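Local structure of carbohydrate oxidase (Microdochium nivale, 3RJA) at residues Gly113-Ala116 / Thr117-Asp121; Pro276-Asp279 / Thr280-Ala283; Lys327-Lys330 / Gly331-Lys335. The protein catalyses the oxidation of the C1 hydroxyl of mono-, oligo- and polysaccharides to lactones, using FAD and reducing molecular oxygen to hydrogen peroxide. All blocks are in the same frame, centred on the assembly; numbering follows the deposited sequence.

Contact 1 (Gly113-Ala116 / Thr117-Asp121); sequences GHLA and TVLND. With ZN (zinc ion), chain D.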
ATOM      1  N   GLY A 113      11.775   3.187  -3.830  1.00 12.90           N
ATOM      2  CA  GLY A 113      12.791   4.211  -4.137  1.00 12.47           C
ATOM      3  C   GLY A 113      13.840   3.663  -5.081  1.00 13.19           C
ATOM      4  O   GLY A 113      14.294   4.368  -5.982  1.00 13.44           O
ATOM      5  N   HIS A 114      14.228   2.397  -4.882  1.00 12.80           N
ATOM      6  CA  HIS A 114      15.232   1.767  -5.745  1.00 12.65           C
ATOM      7  C   HIS A 114      14.681   1.509  -7.166  1.00 11.61           C
ATOM      8  O   HIS A 114      15.338   1.828  -8.167  1.00 10.62           O
ATOM      9  CB  HIS A 114      15.766   0.486  -5.088  1.00 13.02           C
ATOM     10  CG  HIS A 114      16.645  -0.347  -5.975  1.00 13.88           C
ATOM     11  ND1 HIS A 114      17.931   0.014  -6.311  1.00 13.28           N
ATOM     12  CD2 HIS A 114      16.421  -1.537  -6.583  1.00 14.24           C
ATOM     13  CE1 HIS A 114      18.466  -0.914  -7.084  1.00 13.65           C
ATOM     14  NE2 HIS A 114      17.564  -1.859  -7.277  1.00 15.95           N
ATOM     15  N   LEU A 115      13.483   0.930  -7.237  1.00 11.29           N
ATOM     16  CA  LEU A 115      12.758   0.756  -8.504  1.00 11.29           C
ATOM     17  C   LEU A 115      12.719   2.085  -9.263  1.00 11.64           C
ATOM     18  O   LEU A 115      13.093   2.150 -10.445  1.00 11.67           O
ATOM     19  CB  LEU A 115      11.325   0.264  -8.232  1.00 11.72           C
ATOM     20  CG  LEU A 115      10.407   0.226  -9.450  1.00 11.76           C
ATOM     21  CD1 LEU A 115      10.956  -0.805 -10.478  1.00 12.13           C
ATOM     22  CD2 LEU A 115       8.936  -0.087  -9.033  1.00 11.30           C
ATOM     23  N   ALA A 116      12.299   3.148  -8.578  1.00 10.96           N
ATOM     24  CA  ALA A 116      12.142   4.450  -9.245  1.00 11.46           C
ATOM     25  C   ALA A 116      13.486   4.990  -9.702  1.00 12.06           C
ATOM     26  O   ALA A 116      13.589   5.583 -10.776  1.00 13.31           O
ATOM     27  CB  ALA A 116      11.453   5.448  -8.361  1.00  9.95           C
ATOM     28  N   THR A 117      14.512   4.815  -8.878  1.00 12.75           N
ATOM     29  CA  THR A 117      15.855   5.307  -9.232  1.00 13.33           C
ATOM     30  C   THR A 117      16.410   4.635 -10.478  1.00 12.90           C
ATOM     31  O   THR A 117      16.861   5.318 -11.396  1.00 13.49           O
ATOM     32  CB  THR A 117      16.846   5.133  -8.076  1.00 12.57           C
ATOM     33  OG1 THR A 117      16.408   5.945  -6.988  1.00 12.69           O
ATOM     34  CG2 THR A 117      18.246   5.614  -8.515  1.00 12.23           C
ATOM     35  N   VAL A 118      16.353   3.303 -10.505  1.00 13.30           N
ATOM     36  CA  VAL A 118      16.855   2.508 -11.628  1.00 14.01           C
ATOM     37  C   VAL A 118      16.074   2.816 -12.892  1.00 15.07           C
ATOM     38  O   VAL A 118      16.678   3.117 -13.915  1.00 16.32           O
ATOM     39  CB  VAL A 118      16.883   0.964 -11.338  1.00 16.03           C
ATOM     40  CG1 VAL A 118      17.408   0.169 -12.563  1.00 16.39           C
ATOM     41  CG2 VAL A 118      17.760   0.657 -10.122  1.00 15.25           C
ATOM     42  N   LEU A 119      14.749   2.792 -12.831  1.00 13.83           N
ATOM     43  CA  LEU A 119      13.956   3.086 -14.034  1.00 14.75           C
ATOM     44  C   LEU A 119      14.196   4.516 -14.559  1.00 14.49           C
ATOM     45  O   LEU A 119      14.275   4.733 -15.772  1.00 14.17           O
ATOM     46  CB  LEU A 119      12.445   2.883 -13.789  1.00 14.14           C
ATOM     47  CG  LEU A 119      11.848   1.478 -13.612  1.00 15.35           C
ATOM     48  CD1 LEU A 119      10.320   1.613 -13.382  1.00 13.96           C
ATOM     49  CD2 LEU A 119      12.128   0.514 -14.817  1.00 14.21           C
ATOM     50  N   ASN A 120      14.312   5.492 -13.660  1.00 13.98           N
ATOM     51  CA  ASN A 120      14.626   6.864 -14.113  1.00 16.30           C
ATOM     52  C   ASN A 120      16.049   7.017 -14.730  1.00 16.41           C
ATOM     53  O   ASN A 120      16.212   7.416 -15.884  1.00 18.21           O
ATOM     54  CB  ASN A 120      14.460   7.866 -12.975  1.00 15.73           C
ATOM     55  CG  ASN A 120      14.764   9.273 -13.416  1.00 16.66           C
ATOM     56  OD1 ASN A 120      15.871   9.783 -13.164  1.00 17.38           O
ATOM     57  ND2 ASN A 120      13.822   9.893 -14.125  1.00 13.18           N
ATOM     58  N   ASP A 121      17.056   6.674 -13.945  1.00 17.67           N
ATOM     59  CA  ASP A 121      18.443   6.990 -14.247  1.00 18.94           C
ATOM     60  C   ASP A 121      18.959   6.120 -15.399  1.00 21.44           C
ATOM     61  O   ASP A 121      19.692   6.584 -16.261  1.00 19.82           O
ATOM     62  CB  ASP A 121      19.321   6.764 -13.003  1.00 19.72           C
ATOM     63  CG  ASP A 121      19.053   7.765 -11.877  1.00 21.63           C
ATOM     64  OD1 ASP A 121      18.194   8.662 -12.005  1.00 24.17           O
ATOM     65  OD2 ASP A 121      19.714   7.642 -10.826  1.00 24.28           O
TER
HETATM   66 ZN    ZN D 601      19.458   1.302  -6.192  0.50 32.45          ZN
HETATM   67  O   HOH W   1      20.086   2.049  -8.126  0.50  9.87           O
HETATM   68  O   HOH W   2      21.110   0.649  -5.098  0.50  9.18           O
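His-114 and Val-118 meet one helical turn apart, an i to i+4 contact inside helix 112-123 of the FAD-binding part of the chain, and the same turn carries a zinc ligand. The evidence for regular helix is the run of backbone bonds: Val-118 N to His-114 O is 2.9 Å with an N-H...O angle of 174°, and the bonds from Leu-119 N to Leu-115 O and from Asn-120 N to Ala-116 O repeat the pattern.

Gly-113 O is gripped twice by one residue. Thr-117 N donates to it, and Thr-117 OG1 reaches the same oxygen at 2.8 Å from the opposite face of the carbonyl plane. This second bond depends on OG1 standing beside its own backbone N, chi1 -64°, which folds the hydroxyl back along the helix.

The imidazole of His-114 and the side chain of Val-118 run side by side. Val-118 CG2 lies 3.8 Å from the centroid of the His-114 ring and 26° off its normal, a CH-pi contact over one face, displaced toward the rim near CE1. His-114 ND1 binds the zinc ion at 2.0 Å; two waters and Asp-309 also ligate the metal. NE2 makes a weak hydrogen bond to Ile-92 O, so the ring is tethered at both nitrogens as well as touched on a face, which restricts its rotation.

On another side of the helix, Leu-115 CD1 and Leu-119 CD1 pack at 3.8 Å. These two leucines turn the helix toward strand 103-106, touching Val-106 and Ala-104 respectively, while Thr-117 touches the loop at Val-308 and Asp-309, and Asn-120 rests on helix 295-301.

Contact 2 (Pro276-Asp279 / Thr280-Ala283); sequences PLLD and TLPA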
ATOM      1  N   PRO A 276     -11.316  26.344  -9.096  1.00 16.42           N
ATOM      2  CA  PRO A 276     -12.687  26.019  -8.728  1.00 16.99           C
ATOM      3  C   PRO A 276     -12.807  25.548  -7.298  1.00 17.60           C
ATOM      4  O   PRO A 276     -13.818  25.828  -6.672  1.00 17.90           O
ATOM      5  CB  PRO A 276     -13.072  24.899  -9.723  1.00 16.74           C
ATOM      6  CG  PRO A 276     -12.279  25.237 -10.956  1.00 16.69           C
ATOM      7  CD  PRO A 276     -10.941  25.691 -10.377  1.00 16.81           C
ATOM      8  N   LEU A 277     -11.776  24.871  -6.778  1.00 17.80           N
ATOM      9  CA  LEU A 277     -11.767  24.399  -5.396  1.00 15.37           C
ATOM     10  C   LEU A 277     -11.429  25.541  -4.436  1.00 16.45           C
ATOM     11  O   LEU A 277     -12.118  25.726  -3.411  1.00 16.79           O
ATOM     12  CB  LEU A 277     -10.773  23.242  -5.194  1.00 15.85           C
ATOM     13  CG  LEU A 277     -10.689  22.665  -3.746  1.00 16.60           C
ATOM     14  CD1 LEU A 277     -12.076  22.497  -3.109  1.00 14.32           C
ATOM     15  CD2 LEU A 277      -9.928  21.297  -3.711  1.00 16.76           C
ATOM     16  N   LEU A 278     -10.356  26.276  -4.747  1.00 15.81           N
ATOM     17  CA  LEU A 278      -9.976  27.465  -3.961  1.00 17.82           C
ATOM     18  C   LEU A 278     -11.167  28.421  -3.796  1.00 17.74           C
ATOM     19  O   LEU A 278     -11.376  28.946  -2.703  1.00 18.53           O
ATOM     20  CB  LEU A 278      -8.758  28.184  -4.577  1.00 17.06           C
ATOM     21  CG  LEU A 278      -7.495  27.339  -4.805  1.00 19.18           C
ATOM     22  CD1 LEU A 278      -6.397  28.172  -5.498  1.00 19.58           C
ATOM     23  CD2 LEU A 278      -6.964  26.771  -3.486  1.00 18.51           C
ATOM     24  N   ASP A 279     -11.964  28.591  -4.860  1.00 18.60           N
ATOM     25  CA  ASP A 279     -13.208  29.405  -4.795  1.00 21.55           C
ATOM     26  C   ASP A 279     -14.272  28.888  -3.845  1.00 21.00           C
ATOM     27  O   ASP A 279     -15.118  29.661  -3.398  1.00 22.65           O
ATOM     28  CB  ASP A 279     -13.862  29.583  -6.176  1.00 20.24           C
ATOM     29  CG  ASP A 279     -12.984  30.343  -7.140  1.00 22.14           C
ATOM     30  OD1 ASP A 279     -12.143  31.138  -6.668  1.00 21.29           O
ATOM     31  OD2 ASP A 279     -13.103  30.113  -8.364  1.00 23.55           O
ATOM     32  N   THR A 280     -14.253  27.601  -3.536  1.00 18.20           N
ATOM     33  CA  THR A 280     -15.318  27.052  -2.658  1.00 18.24           C
ATOM     34  C   THR A 280     -14.831  26.692  -1.257  1.00 17.48           C
ATOM     35  O   THR A 280     -15.612  26.334  -0.390  1.00 19.85           O
ATOM     36  CB  THR A 280     -16.002  25.849  -3.307  1.00 18.38           C
ATOM     37  OG1 THR A 280     -14.998  24.939  -3.790  1.00 18.30           O
ATOM     38  CG2 THR A 280     -16.832  26.317  -4.478  1.00 17.61           C
ATOM     39  N   LEU A 281     -13.526  26.784  -1.038  1.00 17.80           N
ATOM     40  CA  LEU A 281     -12.951  26.562   0.276  1.00 16.85           C
ATOM     41  C   LEU A 281     -13.377  27.656   1.255  1.00 18.48           C
ATOM     42  O   LEU A 281     -13.539  28.803   0.852  1.00 19.02           O
ATOM     43  CB  LEU A 281     -11.413  26.508   0.175  1.00 17.01           C
ATOM     44  CG  LEU A 281     -10.789  25.185  -0.335  1.00 16.67           C
ATOM     45  CD1 LEU A 281      -9.301  25.283  -0.351  1.00 15.74           C
ATOM     46  CD2 LEU A 281     -11.195  23.965   0.532  1.00 16.65           C
ATOM     47  N   PRO A 282     -13.543  27.302   2.554  1.00 18.92           N
ATOM     48  CA  PRO A 282     -13.809  28.306   3.587  1.00 19.72           C
ATOM     49  C   PRO A 282     -12.677  29.307   3.537  1.00 22.11           C
ATOM     50  O   PRO A 282     -11.525  28.928   3.260  1.00 22.44           O
ATOM     51  CB  PRO A 282     -13.725  27.511   4.905  1.00 19.04           C
ATOM     52  CG  PRO A 282     -14.010  26.073   4.504  1.00 18.74           C
ATOM     53  CD  PRO A 282     -13.511  25.926   3.091  1.00 17.72           C
ATOM     54  N   ALA A 283     -13.002  30.568   3.812  1.00 22.69           N
ATOM     55  CA  ALA A 283     -12.048  31.656   3.711  1.00 23.30           C
ATOM     56  C   ALA A 283     -10.972  31.517   4.778  1.00 21.98           C
ATOM     57  O   ALA A 283     -11.214  30.957   5.856  1.00 21.81           O
ATOM     58  CB  ALA A 283     -12.770  33.010   3.835  1.00 24.49           C
TER
HETATM   59  O   HOH W   3     -12.859  30.589  -1.367  1.00 25.40           O
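Leu-277 O accepts from Thr-280 N at 2.8 Å, with an N-H...O angle of 145°; the donor stands above the carbonyl plane, 61° out of it. Leu-281 N adds a weak bond to the same oxygen at 3.0 Å. The hydroxyl of Thr-280 is nearby too: OG1 is 3.0 Å from Leu-277 O and 3.2 Å from Pro-276 O, and its one proton could go to either. OG1 sits between its own backbone N and carbonyl carbon, chi1 49°, which turns it back over the last turn of the helix.

This is the C-terminal end of helix 267-278, where the chain passes into the loop leading to strand 286-293. Water 3 bridges that exit, donating to Leu-278 O at 2.6 Å and to Leu-281 O at 2.9 Å.

Leu-281 supplies the apolar side of the turn. Its CD2 meets Leu-277 CD1 at 4.0 Å, while CD1 faces Leu-278 CD2 at 4.2 Å, so its two methyl branches address different leucines of the helix. Replacing Leu-281 with an alanine would probably open a gap beside Leu-277 CD1 and Leu-278 CD2. Leu-281 also touches Leu-218. Leu-277 also packs on Val-233 and Tyr-236 of helix 223-239, and Thr-280 touches Ala-232 of that helix.

Contact 3 (Lys327-Lys330 / Gly331-Lys335); sequences KSIK and GDAVK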
ATOM      1  N   LYS A 327     -17.518   5.367  -0.742  1.00 13.67           N
ATOM      2  CA  LYS A 327     -18.173   5.948  -1.911  1.00 15.50           C
ATOM      3  C   LYS A 327     -18.288   7.457  -1.749  1.00 14.42           C
ATOM      4  O   LYS A 327     -18.083   8.200  -2.699  1.00 16.11           O
ATOM      5  CB  LYS A 327     -19.570   5.344  -2.137  1.00 15.23           C
ATOM      6  CG  LYS A 327     -19.513   3.864  -2.412  1.00 17.85           C
ATOM      7  CD  LYS A 327     -20.846   3.317  -2.950  1.00 19.44           C
ATOM      8  CE  LYS A 327     -20.678   1.854  -3.268  1.00 20.62           C
ATOM      9  NZ  LYS A 327     -21.999   1.125  -3.195  1.00 22.39           N
ATOM     10  N   SER A 328     -18.626   7.892  -0.547  1.00 12.90           N
ATOM     11  CA  SER A 328     -18.820   9.311  -0.250  1.00 13.68           C
ATOM     12  C   SER A 328     -18.662   9.521   1.217  1.00 13.45           C
ATOM     13  O   SER A 328     -19.085   8.671   2.013  1.00 13.58           O
ATOM     14  CB  SER A 328     -20.245   9.759  -0.597  1.00 14.18           C
ATOM     15  OG  SER A 328     -20.410  11.141  -0.255  1.00 14.88           O
ATOM     16  N   ILE A 329     -18.143  10.674   1.614  1.00 13.46           N
ATOM     17  CA  ILE A 329     -18.128  10.951   3.063  1.00 14.96           C
ATOM     18  C   ILE A 329     -19.336  11.827   3.501  1.00 15.84           C
ATOM     19  O   ILE A 329     -19.548  12.077   4.695  1.00 16.23           O
ATOM     20  CB  ILE A 329     -16.772  11.569   3.526  1.00 14.88           C
ATOM     21  CG1 ILE A 329     -16.542  11.293   5.030  1.00 16.26           C
ATOM     22  CG2 ILE A 329     -16.712  13.051   3.158  1.00 13.53           C
ATOM     23  CD1 ILE A 329     -15.158  11.714   5.569  1.00 18.28           C
ATOM     24  N   LYS A 330     -20.105  12.307   2.530  1.00 16.76           N
ATOM     25  CA  LYS A 330     -21.231  13.235   2.816  1.00 19.28           C
ATOM     26  C   LYS A 330     -22.252  12.678   3.828  1.00 18.62           C
ATOM     27  O   LYS A 330     -22.490  11.467   3.909  1.00 20.41           O
ATOM     28  CB  LYS A 330     -21.930  13.681   1.517  1.00 16.32           C
ATOM     29  CG  LYS A 330     -21.047  14.539   0.625  1.00 15.48           C
ATOM     30  CD  LYS A 330     -21.738  14.840  -0.703  1.00 17.52           C
ATOM     31  CE  LYS A 330     -20.855  15.723  -1.567  1.00 16.61           C
ATOM     32  NZ  LYS A 330     -21.512  16.075  -2.852  1.00 15.68           N
ATOM     33  N   GLY A 331     -22.832  13.571   4.613  1.00 19.97           N
ATOM     34  CA  GLY A 331     -23.969  13.215   5.462  1.00 20.27           C
ATOM     35  C   GLY A 331     -23.560  13.119   6.915  1.00 21.66           C
ATOM     36  O   GLY A 331     -22.739  13.898   7.414  1.00 18.23           O
ATOM     37  N   ASP A 332     -24.120  12.141   7.604  1.00 23.15           N
ATOM     38  CA  ASP A 332     -23.753  11.949   8.990  1.00 24.95           C
ATOM     39  C   ASP A 332     -22.307  11.487   9.164  1.00 24.29           C
ATOM     40  O   ASP A 332     -21.712  11.761  10.205  1.00 26.53           O
ATOM     41  CB  ASP A 332     -24.731  11.009   9.676  1.00 26.73           C
ATOM     42  CG  ASP A 332     -26.042  11.696  10.012  1.00 30.98           C
ATOM     43  OD1 ASP A 332     -26.064  12.946  10.083  1.00 30.96           O
ATOM     44  OD2 ASP A 332     -27.049  10.988  10.196  1.00 35.61           O
ATOM     45  N   ALA A 333     -21.751  10.830   8.142  1.00 22.49           N
ATOM     46  CA  ALA A 333     -20.360  10.345   8.176  1.00 20.80           C
ATOM     47  C   ALA A 333     -19.368  11.486   8.426  1.00 18.14           C
ATOM     48  O   ALA A 333     -18.563  11.436   9.362  1.00 17.85           O
ATOM     49  CB  ALA A 333     -20.008   9.583   6.889  1.00 19.43           C
ATOM     50  N   VAL A 334     -19.451  12.532   7.619  1.00 18.11           N
ATOM     51  CA  VAL A 334     -18.536  13.647   7.795  1.00 18.33           C
ATOM     52  C   VAL A 334     -18.850  14.426   9.083  1.00 18.73           C
ATOM     53  O   VAL A 334     -17.939  14.904   9.774  1.00 18.26           O
ATOM     54  CB  VAL A 334     -18.461  14.584   6.558  1.00 17.82           C
ATOM     55  CG1 VAL A 334     -19.856  15.268   6.253  1.00 17.75           C
ATOM     56  CG2 VAL A 334     -17.332  15.609   6.748  1.00 16.70           C
ATOM     57  N   LYS A 335     -20.132  14.529   9.414  1.00 20.11           N
ATOM     58  CA  LYS A 335     -20.532  15.160  10.665  1.00 19.71           C
ATOM     59  C   LYS A 335     -19.885  14.438  11.838  1.00 17.64           C
ATOM     60  O   LYS A 335     -19.298  15.076  12.697  1.00 17.58           O
ATOM     61  CB  LYS A 335     -22.071  15.190  10.810  1.00 19.29           C
ATOM     62  CG  LYS A 335     -22.561  16.111  11.971  1.00 21.32           C
ATOM     63  CD  LYS A 335     -24.077  15.912  12.251  0.50 21.16           C
ATOM     64  CE  LYS A 335     -24.894  15.840  10.938  0.50 21.42           C
ATOM     65  NZ  LYS A 335     -26.373  15.693  11.122  0.50 21.64           N
TER
HETATM   66  O   HOH W   4     -23.238   9.394   6.110  1.00 26.66           O
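The start of helix 332-345 is formed here, with Gly-331 at the N-cap position and Ile-329 folded against the first turn. Ile-329 O has both a polar and an apolar neighbour in the helix: Val-334 N gives it a weak bond at 3.0 Å, with an N-H...O angle of only 120°, and Ala-333 CB approaches to 3.4 Å. The side chains of Ile-329 and Val-334 stand at about a right angle to one another. Ile-329 CG1 lies 4.1 Å from Val-334 CB, and CG2 approaches that same CB atom. The apolar contact thus falls on the branch point of the valine.

Water 4 supplements this weak direct link. It donates to Lys-330 O and accepts from Ala-333 N at 2.9 Å, taking up an amide of the first helical turn. Before the cap, the loop that leaves strand 318-326 makes an ST turn: Lys-330 N donates to Ser-328 OG at 3.0 Å. Gly-331 has phi 106° and psi -141°, backbone angles at which a CB would collide with Lys-330 O, so the glycine is explained by the bend itself.

Within the helix, Lys-335 NZ forms a salt bridge with Asp-332 OD1 at 3.0 Å, approaching nearly along that oxygen's C-O bond. Beyond the two segments, helix 223-239 supplies the carboxylates: the extended Lys-330 reaches Asp-235 through a salt bridge, and Glu-234 accepts from Ile-329 N and is hydrogen-bonded to Ser-328 OG. Asp-235 is also a zinc ligand together with Glu-231, which places the Lys-330 side chain close to that metal.

Along the chain the three contacts come in series, 113-121, then 276-283, then 327-335. Contact 1, in the FAD-binding part, stands apart: its centre is 37 Å from that of contact 2 and 39 Å from that of contact 3, which lies across the chain's centre from it. Contacts 2 and 3 share a side, with centres 19 Å apart and nearest atoms about 11 Å apart. Both adjoin helix 223-239, and both flank strands of the eight-stranded antiparallel sheet: contact 2 leads into 286-293, contact 3 follows 318-326. Helix 223-239 thus joins contacts 2 and 3 on one side of the fold, although they do not touch, while contact 1 belongs to the FAD-binding part.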